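Local structure of phospholipase C beta (Meleagris gallopavo, 1JAD) at residues D149-M154 and K169-S174; K142-R147 and N173-E178; S134-I139 and Q181-L186; T11-P16 and T187-R192. The protein belongs to the beta class of phospholipase C, here represented by its long, largely helical C-terminal region, which pairs with a second copy of itself. One frame throughout, in Å; residues are numbered along the deposited sequence.

Contact 1 (D149-M154 and K169-S174); sequences DRIQVM and KEINNS
Ile171 reaches across from helix 161-245 to meet Arg150 and Ile151 on helix 75-155. From its CB outward the side chain stays in contact with the opposite helix. CB itself lies 4.0 Å from Ile151 CD1. At the branch, CG1 is anti to the carbonyl carbon (chi1 -62°), which puts CG2 anti to the backbone N, and CG2 packs on the aliphatic root of the arginine, 3.8 Å from Arg150 CB. CG1 then extends the main branch, and chi2 of 174° carries CD1 outward to the far end of the chain. This methyl meets the other isoleucine at 3.7 Å, CD1 of Ile171 to CD1 of Ile151, and also touches Arg150 O, while Met154 CB is a looser neighbour at 4.3 Å. The arginine, extended from CG to NE, runs past CG2 of Ile171; beyond NE, NH1 lies 3.7 Å from Ser174 OG, a contact without a hydrogen bond. No hydrogen bond joins the two segments. Their axes come within 10.0 Å and run antiparallel at 168°. Met154, modelled as selenomethionine, also packs on Gln164, Leu167 and Lys168 of helix 161-245, and on the flank Asn172 touches Met85 of the second subunit.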
# COMPACT_ATOMS: atom_id res chain seq x y z
N ASP A 149 -16.76 45.13 -4.91
CA ASP A 149 -16.82 45.97 -6.10
C ASP A 149 -18.25 46.15 -6.62
O ASP A 149 -18.65 47.26 -7.00
CB ASP A 149 -15.91 45.39 -7.19
CG ASP A 149 -15.75 46.33 -8.37
OD1 ASP A 149 -16.65 46.40 -9.24
OD2 ASP A 149 -14.71 47.03 -8.42
N ARG A 150 -19.03 45.07 -6.65
CA ARG A 150 -20.41 45.19 -7.12
C ARG A 150 -21.16 46.16 -6.22
O ARG A 150 -21.95 46.97 -6.71
CB ARG A 150 -21.09 43.83 -7.11
CG ARG A 150 -20.59 42.88 -8.18
CD ARG A 150 -21.01 41.46 -7.85
NE ARG A 150 -20.48 40.46 -8.78
CZ ARG A 150 -20.48 39.16 -8.52
NH1 ARG A 150 -20.98 38.71 -7.37
NH2 ARG A 150 -19.98 38.30 -9.40
N ILE A 151 -20.92 46.09 -4.92
CA ILE A 151 -21.58 47.00 -3.99
C ILE A 151 -21.15 48.43 -4.29
O ILE A 151 -21.98 49.31 -4.48
CB ILE A 151 -21.22 46.70 -2.52
CG1 ILE A 151 -21.80 45.36 -2.08
CG2 ILE A 151 -21.71 47.83 -1.63
CD1 ILE A 151 -23.29 45.29 -2.13
N GLN A 152 -19.83 48.65 -4.33
CA GLN A 152 -19.28 49.97 -4.62
C GLN A 152 -19.95 50.58 -5.85
O GLN A 152 -20.61 51.61 -5.76
CB GLN A 152 -17.76 49.87 -4.81
CG GLN A 152 -17.04 51.21 -4.91
CD GLN A 152 -15.52 51.08 -4.90
OE1 GLN A 152 -14.93 50.37 -5.73
NE2 GLN A 152 -14.87 51.76 -3.95
N VAL A 153 -19.79 49.95 -7.01
CA VAL A 153 -20.40 50.43 -8.24
C VAL A 153 -21.90 50.71 -8.06
O VAL A 153 -22.43 51.68 -8.59
CB VAL A 153 -20.22 49.40 -9.39
CG1 VAL A 153 -21.11 49.77 -10.57
CG2 VAL A 153 -18.78 49.37 -9.84
N MSE A 154 -22.57 49.86 -7.29
CA MSE A 154 -24.00 50.01 -7.07
C MSE A 154 -24.34 51.29 -6.31
O MSE A 154 -25.09 52.14 -6.82
CB MSE A 154 -24.55 48.77 -6.34
CG MSE A 154 -26.07 48.73 -6.17
SE MSE A 154 -26.73 49.71 -4.78
CE MSE A 154 -26.36 48.60 -3.41
N LYS A 169 -28.67 43.10 -0.64
CA LYS A 169 -29.12 41.76 -0.31
C LYS A 169 -28.94 40.80 -1.48
O LYS A 169 -28.53 39.66 -1.29
CB LYS A 169 -30.58 41.76 0.14
CG LYS A 169 -30.77 42.20 1.59
CD LYS A 169 -32.20 42.02 2.06
CE LYS A 169 -32.31 42.11 3.59
NZ LYS A 169 -31.84 43.41 4.12
N GLU A 170 -29.25 41.26 -2.69
CA GLU A 170 -29.11 40.39 -3.84
C GLU A 170 -27.65 40.09 -4.12
O GLU A 170 -27.31 38.97 -4.42
CB GLU A 170 -29.76 41.01 -5.08
CG GLU A 170 -31.26 41.15 -4.98
CD GLU A 170 -31.87 41.68 -6.26
OE1 GLU A 170 -33.08 41.98 -6.25
OE2 GLU A 170 -31.14 41.80 -7.26
N ILE A 171 -26.80 41.11 -4.03
CA ILE A 171 -25.38 40.90 -4.26
C ILE A 171 -24.80 40.00 -3.15
O ILE A 171 -24.20 38.96 -3.44
CB ILE A 171 -24.64 42.26 -4.31
CG1 ILE A 171 -25.18 43.09 -5.47
CG2 ILE A 171 -23.14 42.04 -4.48
CD1 ILE A 171 -24.61 44.50 -5.54
N ASN A 172 -25.00 40.38 -1.90
CA ASN A 172 -24.49 39.57 -0.79
C ASN A 172 -24.97 38.14 -0.91
O ASN A 172 -24.21 37.21 -0.71
CB ASN A 172 -24.93 40.15 0.55
CG ASN A 172 -24.33 41.49 0.81
OD1 ASN A 172 -23.11 41.64 0.80
ND2 ASN A 172 -25.18 42.49 1.04
N ASN A 173 -26.25 37.99 -1.23
CA ASN A 173 -26.86 36.67 -1.39
C ASN A 173 -26.11 35.87 -2.44
O ASN A 173 -25.76 34.70 -2.23
CB ASN A 173 -28.31 36.83 -1.83
CG ASN A 173 -28.96 35.51 -2.17
OD1 ASN A 173 -30.11 35.46 -2.60
ND2 ASN A 173 -28.22 34.42 -1.97
N SER A 174 -25.86 36.51 -3.58
CA SER A 174 -25.13 35.91 -4.68
C SER A 174 -23.81 35.33 -4.19
O SER A 174 -23.52 34.16 -4.39
CB SER A 174 -24.85 36.97 -5.75
OG SER A 174 -23.87 36.53 -6.69

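Contact 2 (K142-R147 and N173-E178); sequences KLEAKR and NSHIQE
His175 projects from helix 161-245 and packs against Leu143, Glu144 and Arg147, about one turn of helix 75-155; most of its contacts are van der Waals ones. CD of Arg147 lies 3.4 Å from His175 CG, and NE sits over one face of the ring, offset toward the rim. Glu144 meets the CE1/NE2 end of the ring, with CA at 3.4 Å from CE1 of His175 and its CG near NE2. With chi1 at 171°, CG of His175 is anti to its backbone N. A second packing contact is apolar against charged: CD2 of Leu143 rests 3.4 Å from CD of Glu178. The helices are the two long arms of an antiparallel coiled coil, running at 175° to each other and 9.7 Å apart at these segments. A water also joins the two helices. It donates to Leu143 O at 2.9 Å and lies in the ring plane at the edge of His175, a weak bond to ND1. Within helix 75-155, Arg147 NH2 forms a salt bridge with Glu144 OE1 at 3.2 Å; the oxygen lies in the guanidinium plane and is met on its anti side, 29° out of the carboxylate plane. That oxygen also has a weak hydrogen bond with His89 of the second subunit.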
# COMPACT_ATOMS: atom_id res chain seq x y z
N LYS A 142 -11.37 36.05 -4.64
CA LYS A 142 -11.90 36.71 -5.82
C LYS A 142 -13.38 36.99 -5.64
O LYS A 142 -13.83 38.11 -5.80
CB LYS A 142 -11.74 35.84 -7.08
CG LYS A 142 -10.31 35.62 -7.53
CD LYS A 142 -10.27 34.80 -8.82
CE LYS A 142 -8.84 34.55 -9.29
NZ LYS A 142 -8.04 33.77 -8.29
N LEU A 143 -14.13 35.97 -5.30
CA LEU A 143 -15.57 36.13 -5.13
C LEU A 143 -15.94 37.26 -4.20
O LEU A 143 -16.85 38.04 -4.48
CB LEU A 143 -16.20 34.84 -4.63
CG LEU A 143 -16.36 33.73 -5.67
CD1 LEU A 143 -17.03 32.53 -5.02
CD2 LEU A 143 -17.21 34.25 -6.82
N GLU A 144 -15.21 37.37 -3.10
CA GLU A 144 -15.50 38.39 -2.11
C GLU A 144 -15.00 39.75 -2.58
O GLU A 144 -15.55 40.80 -2.20
CB GLU A 144 -14.88 37.97 -0.78
CG GLU A 144 -15.63 38.52 0.41
CD GLU A 144 -15.24 39.93 0.66
OE1 GLU A 144 -15.97 40.64 1.38
OE2 GLU A 144 -14.16 40.30 0.14
N ALA A 145 -13.99 39.75 -3.45
CA ALA A 145 -13.46 40.98 -4.01
C ALA A 145 -14.51 41.53 -4.96
O ALA A 145 -14.77 42.74 -4.98
CB ALA A 145 -12.19 40.70 -4.77
N LYS A 146 -15.10 40.64 -5.76
CA LYS A 146 -16.14 41.01 -6.73
C LYS A 146 -17.33 41.59 -5.96
O LYS A 146 -17.91 42.61 -6.35
CB LYS A 146 -16.61 39.77 -7.51
CG LYS A 146 -15.53 38.97 -8.21
CD LYS A 146 -14.74 39.83 -9.19
CE LYS A 146 -13.72 38.99 -9.95
NZ LYS A 146 -14.39 37.91 -10.74
N ARG A 147 -17.67 40.93 -4.86
CA ARG A 147 -18.78 41.37 -4.02
C ARG A 147 -18.59 42.82 -3.62
O ARG A 147 -19.47 43.66 -3.87
CB ARG A 147 -18.88 40.50 -2.77
CG ARG A 147 -20.18 40.65 -1.99
CD ARG A 147 -20.07 39.94 -0.65
NE ARG A 147 -19.16 40.65 0.25
CZ ARG A 147 -19.52 41.71 0.97
NH1 ARG A 147 -20.76 42.17 0.88
NH2 ARG A 147 -18.64 42.31 1.77
N ASN A 173 -26.25 37.99 -1.23
CA ASN A 173 -26.86 36.67 -1.39
C ASN A 173 -26.11 35.87 -2.44
O ASN A 173 -25.76 34.70 -2.23
CB ASN A 173 -28.31 36.83 -1.83
CG ASN A 173 -28.96 35.51 -2.17
OD1 ASN A 173 -30.11 35.46 -2.60
ND2 ASN A 173 -28.22 34.42 -1.97
N SER A 174 -25.86 36.51 -3.58
CA SER A 174 -25.13 35.91 -4.68
C SER A 174 -23.81 35.33 -4.19
O SER A 174 -23.52 34.16 -4.39
CB SER A 174 -24.85 36.97 -5.75
OG SER A 174 -23.87 36.53 -6.69
N HIS A 175 -23.02 36.20 -3.55
CA HIS A 175 -21.70 35.85 -3.03
C HIS A 175 -21.67 34.58 -2.19
O HIS A 175 -20.99 33.62 -2.52
CB HIS A 175 -21.15 37.00 -2.20
CG HIS A 175 -19.89 36.66 -1.46
ND1 HIS A 175 -18.71 36.35 -2.10
CD2 HIS A 175 -19.65 36.52 -0.13
CE1 HIS A 175 -17.80 36.04 -1.20
NE2 HIS A 175 -18.34 36.14 -0.00
N ILE A 176 -22.41 34.60 -1.09
CA ILE A 176 -22.47 33.46 -0.20
C ILE A 176 -22.78 32.18 -0.97
O ILE A 176 -22.05 31.19 -0.85
CB ILE A 176 -23.52 33.66 0.90
CG1 ILE A 176 -23.13 34.84 1.77
CG2 ILE A 176 -23.63 32.42 1.75
CD1 ILE A 176 -24.06 35.13 2.95
N GLN A 177 -23.84 32.19 -1.76
CA GLN A 177 -24.20 30.98 -2.50
C GLN A 177 -23.18 30.61 -3.54
O GLN A 177 -22.88 29.45 -3.76
CB GLN A 177 -25.57 31.12 -3.15
CG GLN A 177 -26.67 31.42 -2.16
CD GLN A 177 -28.02 30.95 -2.65
OE1 GLN A 177 -29.05 31.23 -2.04
NE2 GLN A 177 -28.01 30.22 -3.76
N GLU A 178 -22.62 31.61 -4.20
CA GLU A 178 -21.63 31.30 -5.21
C GLU A 178 -20.38 30.66 -4.59
O GLU A 178 -19.76 29.81 -5.25
CB GLU A 178 -21.27 32.55 -6.01
CG GLU A 178 -20.41 32.25 -7.21
CD GLU A 178 -20.22 33.45 -8.11
OE1 GLU A 178 -19.53 33.31 -9.14
OE2 GLU A 178 -20.78 34.52 -7.80
O HOH W 1 -19.61 37.33 -5.20

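Contact 3 (S134-I139 and Q181-L186); sequences SNIKDI and QTIKLL
Ile136 and Ile183 meet at about a right angle, CG2 of Ile136 lying 3.7 Å from CG1 of Ile183. In Ile136, CG2 stands anti to the backbone N; this branch meets Ile183, while CG1 meets another partner. That partner is Leu186, whose CD2 methyl is the common point for three residues of helix 75-155. It lies 3.6 Å from CG1 of Ile136 in an oblique approach and just as close, 3.6 Å, to CB of Asn135. Ile139 instead slides past Leu186 in the opposite direction, with its CG1 at 4.1 Å from CD2 of Leu186. These aliphatic side chains fill the interface of an antiparallel coiled coil, whose two helices, 75-155 and 161-245, cross here at a signed angle of 161° with their axes 10.1 Å apart. The other branch of Ile139, CG2, is laid obliquely against Thr182 at 3.7 Å from its OG1. With chi1 at 44° that hydroxyl occupies the crowded position between backbone N and carbonyl carbon, where it hydrogen-bonds to Glu178 O and Val179 O on its own helix, so its polar needs are met although it faces a methyl. No hydrogen bond crosses between the segments. On the outer flanks Ile136 packs on Arg99 and Ile183 on Tyr223, both of the second subunit, and the N-terminal loop covers Ile139 through Val10.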
# COMPACT_ATOMS: atom_id res chain seq x y z
N SER A 134 -6.12 25.15 -2.05
CA SER A 134 -5.52 26.42 -2.44
C SER A 134 -6.46 27.13 -3.41
O SER A 134 -6.60 28.35 -3.36
CB SER A 134 -4.16 26.18 -3.08
OG SER A 134 -3.54 27.41 -3.38
N ASN A 135 -7.12 26.38 -4.29
CA ASN A 135 -8.06 27.00 -5.23
C ASN A 135 -9.21 27.57 -4.44
O ASN A 135 -9.64 28.70 -4.68
CB ASN A 135 -8.62 25.98 -6.23
CG ASN A 135 -7.59 25.53 -7.23
OD1 ASN A 135 -6.84 26.35 -7.76
ND2 ASN A 135 -7.57 24.24 -7.52
N ILE A 136 -9.71 26.79 -3.48
CA ILE A 136 -10.81 27.23 -2.64
C ILE A 136 -10.50 28.55 -1.95
O ILE A 136 -11.38 29.41 -1.84
CB ILE A 136 -11.14 26.21 -1.54
CG1 ILE A 136 -11.62 24.91 -2.16
CG2 ILE A 136 -12.19 26.81 -0.58
CD1 ILE A 136 -11.99 23.84 -1.15
N LYS A 137 -9.26 28.71 -1.50
CA LYS A 137 -8.89 29.93 -0.81
C LYS A 137 -8.94 31.13 -1.75
O LYS A 137 -9.54 32.16 -1.45
CB LYS A 137 -7.48 29.81 -0.19
CG LYS A 137 -7.21 30.88 0.87
CD LYS A 137 -5.82 30.80 1.50
CE LYS A 137 -4.73 31.30 0.55
NZ LYS A 137 -3.38 31.38 1.21
N ASP A 138 -8.30 30.99 -2.91
CA ASP A 138 -8.28 32.08 -3.88
C ASP A 138 -9.65 32.32 -4.54
O ASP A 138 -9.96 33.42 -4.99
CB ASP A 138 -7.15 31.81 -4.88
CG ASP A 138 -5.76 31.89 -4.22
OD1 ASP A 138 -5.37 32.98 -3.74
OD2 ASP A 138 -5.05 30.86 -4.15
N ILE A 139 -10.48 31.30 -4.57
CA ILE A 139 -11.83 31.45 -5.11
C ILE A 139 -12.59 32.38 -4.16
O ILE A 139 -13.27 33.32 -4.58
CB ILE A 139 -12.55 30.09 -5.18
CG1 ILE A 139 -11.95 29.26 -6.31
CG2 ILE A 139 -14.04 30.28 -5.38
CD1 ILE A 139 -12.07 29.92 -7.64
N GLN A 181 -21.49 26.92 -3.72
CA GLN A 181 -21.59 26.12 -4.93
C GLN A 181 -20.22 25.94 -5.58
O GLN A 181 -19.93 24.88 -6.13
CB GLN A 181 -22.57 26.77 -5.91
CG GLN A 181 -23.99 26.86 -5.38
CD GLN A 181 -24.51 25.53 -4.92
OE1 GLN A 181 -24.40 24.53 -5.63
NE2 GLN A 181 -25.10 25.49 -3.72
N THR A 182 -19.38 26.97 -5.54
CA THR A 182 -18.07 26.82 -6.16
C THR A 182 -17.23 25.84 -5.35
O THR A 182 -16.52 25.00 -5.91
CB THR A 182 -17.33 28.18 -6.32
OG1 THR A 182 -17.46 28.93 -5.11
CG2 THR A 182 -17.89 28.99 -7.47
N ILE A 183 -17.33 25.92 -4.03
CA ILE A 183 -16.57 24.99 -3.18
C ILE A 183 -17.09 23.58 -3.38
O ILE A 183 -16.36 22.61 -3.24
CB ILE A 183 -16.70 25.36 -1.70
CG1 ILE A 183 -15.84 26.59 -1.40
CG2 ILE A 183 -16.32 24.16 -0.82
CD1 ILE A 183 -15.93 27.02 0.05
N LYS A 184 -18.36 23.48 -3.73
CA LYS A 184 -19.00 22.19 -3.97
C LYS A 184 -18.49 21.61 -5.29
O LYS A 184 -18.36 20.39 -5.46
CB LYS A 184 -20.51 22.41 -4.01
CG LYS A 184 -21.36 21.19 -4.04
CD LYS A 184 -22.79 21.60 -3.71
CE LYS A 184 -23.70 20.37 -3.69
NZ LYS A 184 -25.12 20.75 -3.34
N LEU A 185 -18.17 22.51 -6.22
CA LEU A 185 -17.66 22.11 -7.53
C LEU A 185 -16.22 21.56 -7.48
O LEU A 185 -15.97 20.43 -7.89
CB LEU A 185 -17.71 23.31 -8.47
CG LEU A 185 -17.18 23.05 -9.88
CD1 LEU A 185 -18.05 22.01 -10.61
CD2 LEU A 185 -17.15 24.35 -10.62
N LEU A 186 -15.28 22.36 -6.99
CA LEU A 186 -13.88 21.90 -6.89
C LEU A 186 -13.86 20.60 -6.12
O LEU A 186 -13.17 19.64 -6.49
CB LEU A 186 -13.04 22.92 -6.13
CG LEU A 186 -12.68 24.25 -6.78
CD1 LEU A 186 -13.91 24.88 -7.42
CD2 LEU A 186 -12.10 25.16 -5.69

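Contact 4 (T11-P16 and T187-R192); sequences TQLPEP and TEKTAR. With SO4 (sulfate ion), chain C.
Lys189, which meets Thr11, shares a sulfate with the flat guanidinium of Arg192, which receives sulfate O3 at its edge, in the plane of the group. NH1 and NH2 of Arg192 both donate to that one oxygen, NH1 at 2.8 Å with an angle of 149° and NH2 at 3.0 Å with 140°. The lysine meets a different oxygen of the ion, O4. Its CG is anti to the backbone N (chi1 -177°) and the chain beyond it is extended, crossing Thr11 at about a right angle. Four acceptors surround NZ and share its three N-H: Thr11 O, modelled at a very short 2.5 Å whose exact length is doubtful, Thr11 OG1 at 3.2 Å, a water that also takes the N-H of Leu13, and sulfate O4, this last bond being weak. Thr11 OG1 is further bonded to Met7 O. Beyond the lysine, Leu13 crosses Thr190 at about a right angle, its CD1 methyl lying 3.4 Å from OG1 of Thr190, a hydroxyl that bonds Ser132 OG and Leu186 O. Leu13 also touches Ser131 and Tyr193, so it is wedged between the two long helices. The arrangement is an extended N-terminal loop laid over a helical hairpin, where Lys189, Arg192 and Tyr193 OH hold a sulfate, probably from the crystallisation liquor.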
# COMPACT_ATOMS: atom_id res chain seq x y z
N THR A 11 -10.46 26.20 -11.21
CA THR A 11 -10.67 24.83 -10.72
C THR A 11 -9.58 23.91 -11.26
O THR A 11 -9.81 22.71 -11.45
CB THR A 11 -12.02 24.24 -11.18
OG1 THR A 11 -11.99 24.01 -12.60
CG2 THR A 11 -13.15 25.18 -10.85
N GLN A 12 -8.40 24.45 -11.52
CA GLN A 12 -7.32 23.63 -12.07
C GLN A 12 -6.57 22.81 -11.03
O GLN A 12 -6.11 23.34 -10.01
CB GLN A 12 -6.35 24.51 -12.87
CG GLN A 12 -5.20 23.74 -13.50
CD GLN A 12 -4.54 24.49 -14.64
OE1 GLN A 12 -4.18 25.66 -14.49
NE2 GLN A 12 -4.37 23.82 -15.77
N LEU A 13 -6.46 21.52 -11.30
CA LEU A 13 -5.80 20.59 -10.40
C LEU A 13 -4.69 19.80 -11.11
O LEU A 13 -4.71 19.65 -12.33
CB LEU A 13 -6.83 19.62 -9.81
CG LEU A 13 -7.99 20.26 -9.03
CD1 LEU A 13 -9.00 19.19 -8.64
CD2 LEU A 13 -7.45 20.99 -7.80
N PRO A 14 -3.70 19.29 -10.35
CA PRO A 14 -2.58 18.52 -10.89
C PRO A 14 -3.07 17.20 -11.47
O PRO A 14 -3.55 16.33 -10.74
CB PRO A 14 -1.69 18.31 -9.67
CG PRO A 14 -2.03 19.50 -8.80
CD PRO A 14 -3.54 19.43 -8.90
N GLU A 15 -2.94 17.05 -12.78
CA GLU A 15 -3.37 15.82 -13.44
C GLU A 15 -2.71 14.57 -12.84
O GLU A 15 -1.49 14.49 -12.70
CB GLU A 15 -3.13 15.93 -14.95
CG GLU A 15 -1.80 16.56 -15.41
CD GLU A 15 -1.76 18.09 -15.29
OE1 GLU A 15 -0.76 18.67 -15.75
OE2 GLU A 15 -2.71 18.71 -14.76
N PRO A 16 -3.53 13.55 -12.50
CA PRO A 16 -3.11 12.28 -11.92
C PRO A 16 -1.93 11.59 -12.58
O PRO A 16 -1.98 11.25 -13.76
CB PRO A 16 -4.39 11.45 -12.00
CG PRO A 16 -5.44 12.50 -11.73
CD PRO A 16 -4.99 13.53 -12.73
N THR A 187 -14.62 20.57 -5.04
CA THR A 187 -14.67 19.37 -4.23
C THR A 187 -15.05 18.17 -5.08
O THR A 187 -14.47 17.09 -4.93
CB THR A 187 -15.65 19.57 -3.06
OG1 THR A 187 -15.08 20.50 -2.13
CG2 THR A 187 -15.92 18.26 -2.35
N GLU A 188 -16.01 18.34 -5.98
CA GLU A 188 -16.42 17.24 -6.84
C GLU A 188 -15.30 16.92 -7.84
O GLU A 188 -14.97 15.76 -8.07
CB GLU A 188 -17.73 17.58 -7.57
CG GLU A 188 -18.95 17.58 -6.63
CD GLU A 188 -20.27 18.04 -7.28
OE1 GLU A 188 -21.30 18.02 -6.57
OE2 GLU A 188 -20.29 18.42 -8.47
N LYS A 189 -14.69 17.94 -8.42
CA LYS A 189 -13.60 17.70 -9.36
C LYS A 189 -12.41 17.08 -8.60
O LYS A 189 -11.81 16.10 -9.06
CB LYS A 189 -13.20 19.01 -10.04
CG LYS A 189 -12.12 18.87 -11.10
CD LYS A 189 -11.82 20.24 -11.74
CE LYS A 189 -10.78 20.11 -12.84
NZ LYS A 189 -10.40 21.41 -13.45
N THR A 190 -12.05 17.64 -7.45
CA THR A 190 -10.94 17.07 -6.67
C THR A 190 -11.24 15.59 -6.39
O THR A 190 -10.35 14.75 -6.43
CB THR A 190 -10.74 17.82 -5.34
OG1 THR A 190 -10.47 19.21 -5.61
CG2 THR A 190 -9.57 17.23 -4.56
N ALA A 191 -12.50 15.26 -6.13
CA ALA A 191 -12.84 13.87 -5.90
C ALA A 191 -12.56 13.03 -7.16
O ALA A 191 -12.08 11.89 -7.08
CB ALA A 191 -14.28 13.75 -5.52
N ARG A 192 -12.85 13.59 -8.34
CA ARG A 192 -12.59 12.84 -9.57
C ARG A 192 -11.09 12.67 -9.77
O ARG A 192 -10.63 11.59 -10.11
CB ARG A 192 -13.23 13.53 -10.79
CG ARG A 192 -12.82 12.95 -12.16
CD ARG A 192 -13.79 13.33 -13.29
NE ARG A 192 -13.99 14.78 -13.37
CZ ARG A 192 -13.17 15.60 -14.01
NH1 ARG A 192 -12.10 15.10 -14.61
NH2 ARG A 192 -13.39 16.92 -14.00
S SO4 C . -11.16 18.67 -16.60
O1 SO4 C . -12.53 18.74 -17.16
O2 SO4 C . -10.16 18.56 -17.68
O3 SO4 C . -11.05 17.48 -15.73
O4 SO4 C . -10.89 19.90 -15.81
O HOH W 2 -7.70 20.67 -13.92

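How the contacts relate
Contacts 1, 2 and 3 follow one another along the same pair of antiparallel helices, 75-155 and 161-245, stepping back from the turn between them. Contacts 1 and 2 share Asn173 and Ser174, their centres about 8 Å apart; the centre of contact 3 is about 12 Å from that of contact 2, and the two touch where Leu143 CD1 is 3.6 Å from Thr182 OG1. Contact 4 brings the N-terminal loop onto the hairpin, its centre about 11 Å from that of contact 3: Asn135 ND2 is 3.0 Å from Gln12 O in a probable hydrogen bond, and Leu186 CD1 is 3.5 Å from Thr11 CG2. The sulfate belongs to contact 4, whose centre is about 30 Å from that of contact 1.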